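Long-range contacts in gamma-glutamyl phosphate reductase (Saccharomyces cerevisiae, PDB 1VLU), which catalyses the NADPH-dependent reduction of L-gamma-glutamyl phosphate to glutamate semialdehyde and phosphate, the second step of proline biosynthesis from glutamate: residues Cys242-Asp247 against Glu274-Asn279; Val298-Thr303 against Leu346-Val351. All coordinates share one frame; numbering follows the deposited sequence.

Overall arrangement
Both contacts belong to one parallel sheet of an aldehyde dehydrogenase-like fold, with their centres about 9 Å apart. Contact 1 pairs 242-246 with 274-278 inside the sheet; contact 2 pairs 347-350 with 301-302, the outermost strand on that side within the chain. Strands 274-278 and 347-350 are themselves neighbours, probably joined by backbone hydrogen bonds from Leu276 N to Ala347 O and from Ala347 N to Glu274 O, and the four strands therefore run on without a break. Contact 1 closes before contact 2 opens, and helix 285-296 lies between them in sequence and packs against both. Together the pairings account for four consecutive strands, from 301-302 at the edge to 242-246 inside the sheet.

Contact 1 of 2, residues Cys242-Asp247 against Glu274-Asn279; sequences CSIYLD and ETLLIN
Two neighbouring parallel strands in the interior of a six-stranded sheet meet here, Cys242-Leu246 beside Glu274-Ile278, their axes 4.6 Å apart. Thr275 N donates to Cys242 O, Ile244 N to Thr275 O, Leu277 N to Ile244 O (2.7 Å) and Leu246 N to Leu277 O (2.8 Å), the last two using both the N and the O of Leu277. Asn279 N to Leu246 O continues the pattern just beyond the strands. With helix 252-261 in the connection between them, the pair forms a beta-alpha-beta unit of the aldehyde dehydrogenase-like fold. On the face carrying Ile244, Leu246, Leu276 and Ile278, Leu276 leans across so that its CD1 meets Ile244 CB at 3.9 Å, while Leu246 CD1 reaches Leu276 CG at 4.2 Å; helix 285-296 covers this apolar patch through Leu289 and Leu292. The other face bears Ser243, Tyr245 and Leu277. Leu277 sends CD1 to Ser243 CB, 3.9 Å away, and crosses Tyr245 at about a right angle, its CB near the ring atom CD1. Tyr245 CG stands anti to the backbone N (chi1 174°), and the ring runs side by side with Asn279. At its edge Asn279 ND2 donates to Tyr245 OH over 3.0 Å, almost straight and in the amide plane, although ring and amide are turned 45° apart. The same hydroxyl makes a weak bond to Asp247 OD1, 2.7 Å away, and Asp247 CA sits over the ring rim. Asp247 OD2 turns instead to Thr374 and Asn379.

Contact 2 of 2, residues Val298-Thr303 against Leu346-Val351; sequences VTIHAT and LAAKFV
His301 CG lies anti to its own carbonyl carbon and beside the backbone N (chi1 -57°), and chi2 of 86° turns the ring so that its edge at ND1 meets Leu346 O. Val298 CG1, anti to the backbone N (chi1 178°), is the branch that meets Leu346. The carbonyl of Leu346 takes two donors from one residue: His301 N, 3.1 Å away in a nearly straight bond lying in the carbonyl plane, and His301 ND1, in the plane of the ring but weak at 3.4 Å. Ala348 N then donates to His301 O, 3.2 Å away, from well above that carbonyl's plane. A weak bond from Thr303 N to Ala348 O ends this short parallel ladder, whose bridges pair His301 with Ala347 and Ala302 with Ala348. Beside it, Leu346 CD2 is shared by Val298 CG1 and Ile300 CG1, each 3.9 Å away; the valine crosses the leucine at about a right angle, whereas the isoleucine lies alongside it. Ile300 CG2 also touches Ala348 CB at 3.8 Å. At the far end Thr303 CG2 meets Lys349 CB at 3.8 Å, and a water donates to Thr303 OG1 (2.7 Å) while accepting from Phe350 N. Thr303 is the N-cap residue of helix 304-317, and its OG1 is also hydrogen-bonded to Asp305. That helix reaches Ala348 through Leu306, helix 285-296 packs Leu289 on Ile300 and Leu292 on Val298 and Leu346, and strand 274-278 flanks 347-350 on the side away from 301-302.

Contact 1 of 2, residues Cys242-Asp247 against Glu274-Asn279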
loop_
_atom_site.group_PDB
_atom_site.type_symbol
_atom_site.label_atom_id
_atom_site.label_comp_id
_atom_site.label_asym_id
_atom_site.label_seq_id
_atom_site.Cartn_x
_atom_site.Cartn_y
_atom_site.Cartn_z
ATOM N N CYS A 242 -6.159 14.863 -9.783
ATOM C CA CYS A 242 -6.782 14.686 -11.093
ATOM C C CYS A 242 -6.470 15.835 -12.040
ATOM O O CYS A 242 -6.646 16.990 -11.694
ATOM C CB CYS A 242 -8.288 14.558 -10.943
ATOM S SG CYS A 242 -8.739 13.142 -9.905
ATOM N N SER A 243 -6.020 15.504 -13.244
ATOM C CA SER A 243 -5.566 16.493 -14.205
ATOM C C SER A 243 -6.491 16.613 -15.418
ATOM O O SER A 243 -7.052 15.642 -15.878
ATOM C CB SER A 243 -4.143 16.184 -14.662
ATOM O OG SER A 243 -3.251 16.148 -13.560
ATOM N N ILE A 244 -6.652 17.834 -15.908
ATOM C CA ILE A 244 -7.295 18.065 -17.188
ATOM C C ILE A 244 -6.251 18.703 -18.098
ATOM O O ILE A 244 -5.709 19.759 -17.782
ATOM C CB ILE A 244 -8.550 18.957 -17.069
ATOM C CG1 ILE A 244 -9.504 18.401 -15.993
ATOM C CG2 ILE A 244 -9.261 19.065 -18.422
ATOM C CD1 ILE A 244 -10.579 19.398 -15.524
ATOM N N TYR A 245 -5.942 18.019 -19.196
ATOM C CA TYR A 245 -5.072 18.587 -20.207
ATOM C C TYR A 245 -5.869 19.256 -21.320
ATOM O O TYR A 245 -6.636 18.610 -22.028
ATOM C CB TYR A 245 -4.129 17.530 -20.767
ATOM C CG TYR A 245 -3.293 18.012 -21.939
ATOM C CD1 TYR A 245 -2.490 19.153 -21.837
ATOM C CD2 TYR A 245 -3.290 17.315 -23.144
ATOM C CE1 TYR A 245 -1.721 19.584 -22.898
ATOM C CE2 TYR A 245 -2.522 17.731 -24.201
ATOM C CZ TYR A 245 -1.741 18.872 -24.079
ATOM O OH TYR A 245 -0.967 19.281 -25.151
ATOM N N LEU A 246 -5.674 20.564 -21.447
ATOM C CA LEU A 246 -6.278 21.375 -22.492
ATOM C C LEU A 246 -5.279 21.545 -23.627
ATOM O O LEU A 246 -4.386 22.380 -23.573
ATOM C CB LEU A 246 -6.684 22.735 -21.928
ATOM C CG LEU A 246 -7.589 22.727 -20.699
ATOM C CD1 LEU A 246 -8.001 24.140 -20.343
ATOM C CD2 LEU A 246 -8.821 21.880 -20.956
ATOM N N ASP A 247 -5.462 20.726 -24.652
ATOM C CA ASP A 247 -4.543 20.576 -25.761
ATOM C C ASP A 247 -4.546 21.800 -26.668
ATOM O O ASP A 247 -5.474 22.621 -26.635
ATOM C CB ASP A 247 -4.946 19.326 -26.554
ATOM C CG ASP A 247 -3.864 18.843 -27.514
ATOM O OD1 ASP A 247 -2.641 19.035 -27.262
ATOM O OD2 ASP A 247 -4.254 18.244 -28.536
ATOM N N GLU A 274 -7.353 19.149 -8.045
ATOM C CA GLU A 274 -7.368 19.204 -9.498
ATOM C C GLU A 274 -6.226 20.054 -10.031
ATOM O O GLU A 274 -5.894 21.084 -9.461
ATOM C CB GLU A 274 -8.689 19.791 -9.999
ATOM C CG GLU A 274 -9.946 19.141 -9.431
ATOM C CD GLU A 274 -10.559 18.089 -10.343
ATOM O OE1 GLU A 274 -10.187 18.023 -11.542
ATOM O OE2 GLU A 274 -11.428 17.329 -9.847
ATOM N N THR A 275 -5.629 19.601 -11.124
ATOM C CA THR A 275 -4.676 20.397 -11.877
ATOM C C THR A 275 -5.199 20.607 -13.293
ATOM O O THR A 275 -5.754 19.697 -13.911
ATOM C CB THR A 275 -3.265 19.765 -11.887
ATOM O OG1 THR A 275 -2.842 19.546 -10.536
ATOM C CG2 THR A 275 -2.252 20.693 -12.555
ATOM N N LEU A 276 -5.054 21.840 -13.766
ATOM C CA LEU A 276 -5.316 22.199 -15.141
ATOM C C LEU A 276 -3.990 22.276 -15.860
ATOM O O LEU A 276 -3.152 23.102 -15.528
ATOM C CB LEU A 276 -5.983 23.571 -15.191
ATOM C CG LEU A 276 -7.043 23.819 -16.255
ATOM C CD1 LEU A 276 -8.130 22.777 -16.177
ATOM C CD2 LEU A 276 -7.629 25.167 -15.993
ATOM N N LEU A 277 -3.795 21.416 -16.852
ATOM C CA LEU A 277 -2.574 21.440 -17.642
ATOM C C LEU A 277 -2.920 22.121 -18.963
ATOM O O LEU A 277 -3.771 21.638 -19.711
ATOM C CB LEU A 277 -2.017 20.020 -17.833
ATOM C CG LEU A 277 -1.550 19.216 -16.606
ATOM C CD1 LEU A 277 -1.428 17.758 -16.951
ATOM C CD2 LEU A 277 -0.222 19.729 -16.110
ATOM N N ILE A 278 -2.287 23.266 -19.219
ATOM C CA ILE A 278 -2.653 24.131 -20.333
ATOM C C ILE A 278 -1.566 24.161 -21.403
ATOM O O ILE A 278 -0.415 24.474 -21.117
ATOM C CB ILE A 278 -2.942 25.595 -19.849
ATOM C CG1 ILE A 278 -4.156 25.620 -18.907
ATOM C CG2 ILE A 278 -3.158 26.522 -21.035
ATOM C CD1 ILE A 278 -4.499 26.972 -18.381
ATOM N N ASN A 279 -1.926 23.831 -22.634
ATOM C CA ASN A 279 -1.025 24.072 -23.745
ATOM C C ASN A 279 -1.043 25.557 -24.119
ATOM O O ASN A 279 -2.116 26.111 -24.400
ATOM C CB ASN A 279 -1.403 23.210 -24.944
ATOM C CG ASN A 279 -0.283 23.088 -25.950
ATOM O OD1 ASN A 279 0.201 24.077 -26.491
ATOM N ND2 ASN A 279 0.132 21.856 -26.212
#

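Contact 2 of 2, residues Val298-Thr303 against Leu346-Val351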
loop_
_atom_site.group_PDB
_atom_site.type_symbol
_atom_site.label_atom_id
_atom_site.label_comp_id
_atom_site.label_asym_id
_atom_site.label_seq_id
_atom_site.Cartn_x
_atom_site.Cartn_y
_atom_site.Cartn_z
ATOM N N VAL A 298 -13.786 30.388 -8.533
ATOM C CA VAL A 298 -12.661 29.495 -8.251
ATOM C C VAL A 298 -11.342 30.259 -8.116
ATOM O O VAL A 298 -11.013 31.102 -8.960
ATOM C CB VAL A 298 -12.532 28.395 -9.350
ATOM C CG1 VAL A 298 -11.331 27.490 -9.094
ATOM C CG2 VAL A 298 -13.809 27.570 -9.442
ATOM N N THR A 299 -10.599 29.956 -7.050
ATOM C CA THR A 299 -9.225 30.437 -6.873
ATOM C C THR A 299 -8.258 29.525 -7.607
ATOM O O THR A 299 -8.339 28.295 -7.509
ATOM C CB THR A 299 -8.823 30.529 -5.380
ATOM O OG1 THR A 299 -9.654 31.499 -4.733
ATOM C CG2 THR A 299 -7.362 30.954 -5.227
ATOM N N ILE A 300 -7.339 30.145 -8.339
ATOM C CA ILE A 300 -6.413 29.427 -9.203
ATOM C C ILE A 300 -5.002 29.527 -8.638
ATOM O O ILE A 300 -4.445 30.617 -8.531
ATOM C CB ILE A 300 -6.495 29.963 -10.671
ATOM C CG1 ILE A 300 -7.885 29.684 -11.250
ATOM C CG2 ILE A 300 -5.440 29.318 -11.563
ATOM C CD1 ILE A 300 -8.227 30.519 -12.445
ATOM N N HIS A 301 -4.437 28.385 -8.266
ATOM C CA HIS A 301 -3.070 28.345 -7.762
ATOM C C HIS A 301 -2.079 28.104 -8.897
ATOM O O HIS A 301 -1.753 26.957 -9.230
ATOM C CB HIS A 301 -2.931 27.309 -6.645
ATOM C CG HIS A 301 -3.871 27.537 -5.499
ATOM N ND1 HIS A 301 -5.162 27.051 -5.487
ATOM C CD2 HIS A 301 -3.710 28.209 -4.334
ATOM C CE1 HIS A 301 -5.753 27.404 -4.358
ATOM N NE2 HIS A 301 -4.894 28.108 -3.643
ATOM N N ALA A 302 -1.617 29.207 -9.485
ATOM C CA ALA A 302 -0.790 29.193 -10.686
ATOM C C ALA A 302 0.694 29.027 -10.372
ATOM O O ALA A 302 1.146 29.394 -9.289
ATOM C CB ALA A 302 -1.016 30.471 -11.469
ATOM N N THR A 303 1.448 28.466 -11.316
ATOM C CA THR A 303 2.904 28.522 -11.251
ATOM C C THR A 303 3.304 29.931 -11.676
ATOM O O THR A 303 2.536 30.612 -12.370
ATOM C CB THR A 303 3.603 27.467 -12.167
ATOM O OG1 THR A 303 3.145 27.601 -13.521
ATOM C CG2 THR A 303 3.355 26.047 -11.673
ATOM N N LEU A 346 -7.809 23.279 -7.314
ATOM C CA LEU A 346 -7.462 23.800 -8.652
ATOM C C LEU A 346 -6.116 24.492 -8.781
ATOM O O LEU A 346 -5.994 25.675 -8.506
ATOM C CB LEU A 346 -8.565 24.674 -9.273
ATOM C CG LEU A 346 -8.546 24.546 -10.801
ATOM C CD1 LEU A 346 -9.604 23.568 -11.278
ATOM C CD2 LEU A 346 -8.741 25.859 -11.468
ATOM N N ALA A 347 -5.110 23.731 -9.212
ATOM C CA ALA A 347 -3.830 24.287 -9.663
ATOM C C ALA A 347 -3.858 24.436 -11.187
ATOM O O ALA A 347 -4.649 23.772 -11.871
ATOM C CB ALA A 347 -2.677 23.391 -9.236
ATOM N N ALA A 348 -3.006 25.311 -11.716
ATOM C CA ALA A 348 -2.861 25.463 -13.161
ATOM C C ALA A 348 -1.402 25.632 -13.560
ATOM O O ALA A 348 -0.675 26.429 -12.969
ATOM C CB ALA A 348 -3.681 26.629 -13.655
ATOM N N LYS A 349 -0.969 24.869 -14.556
ATOM C CA LYS A 349 0.380 25.014 -15.098
ATOM C C LYS A 349 0.432 24.700 -16.590
ATOM O O LYS A 349 -0.509 24.110 -17.132
ATOM C CB LYS A 349 1.373 24.151 -14.318
ATOM C CG LYS A 349 1.094 22.674 -14.335
ATOM C CD LYS A 349 1.774 21.969 -13.172
ATOM C CE LYS A 349 1.005 22.203 -11.887
ATOM N NZ LYS A 349 1.564 21.421 -10.754
ATOM N N PHE A 350 1.522 25.102 -17.246
ATOM C CA PHE A 350 1.688 24.831 -18.677
ATOM C C PHE A 350 2.107 23.389 -18.968
ATOM O O PHE A 350 2.773 22.743 -18.163
ATOM C CB PHE A 350 2.685 25.801 -19.337
ATOM C CG PHE A 350 2.159 27.212 -19.525
ATOM C CD1 PHE A 350 0.907 27.447 -20.104
ATOM C CD2 PHE A 350 2.939 28.309 -19.157
ATOM C CE1 PHE A 350 0.430 28.750 -20.288
ATOM C CE2 PHE A 350 2.472 29.618 -19.340
ATOM C CZ PHE A 350 1.216 29.837 -19.910
ATOM N N VAL A 351 1.694 22.896 -20.131
ATOM C CA VAL A 351 2.165 21.632 -20.665
ATOM C C VAL A 351 2.185 21.794 -22.171
ATOM O O VAL A 351 1.155 22.067 -22.781
ATOM C CB VAL A 351 1.236 20.484 -20.279
HETATM O O HOH W 1 3.899 26.504 -15.909
#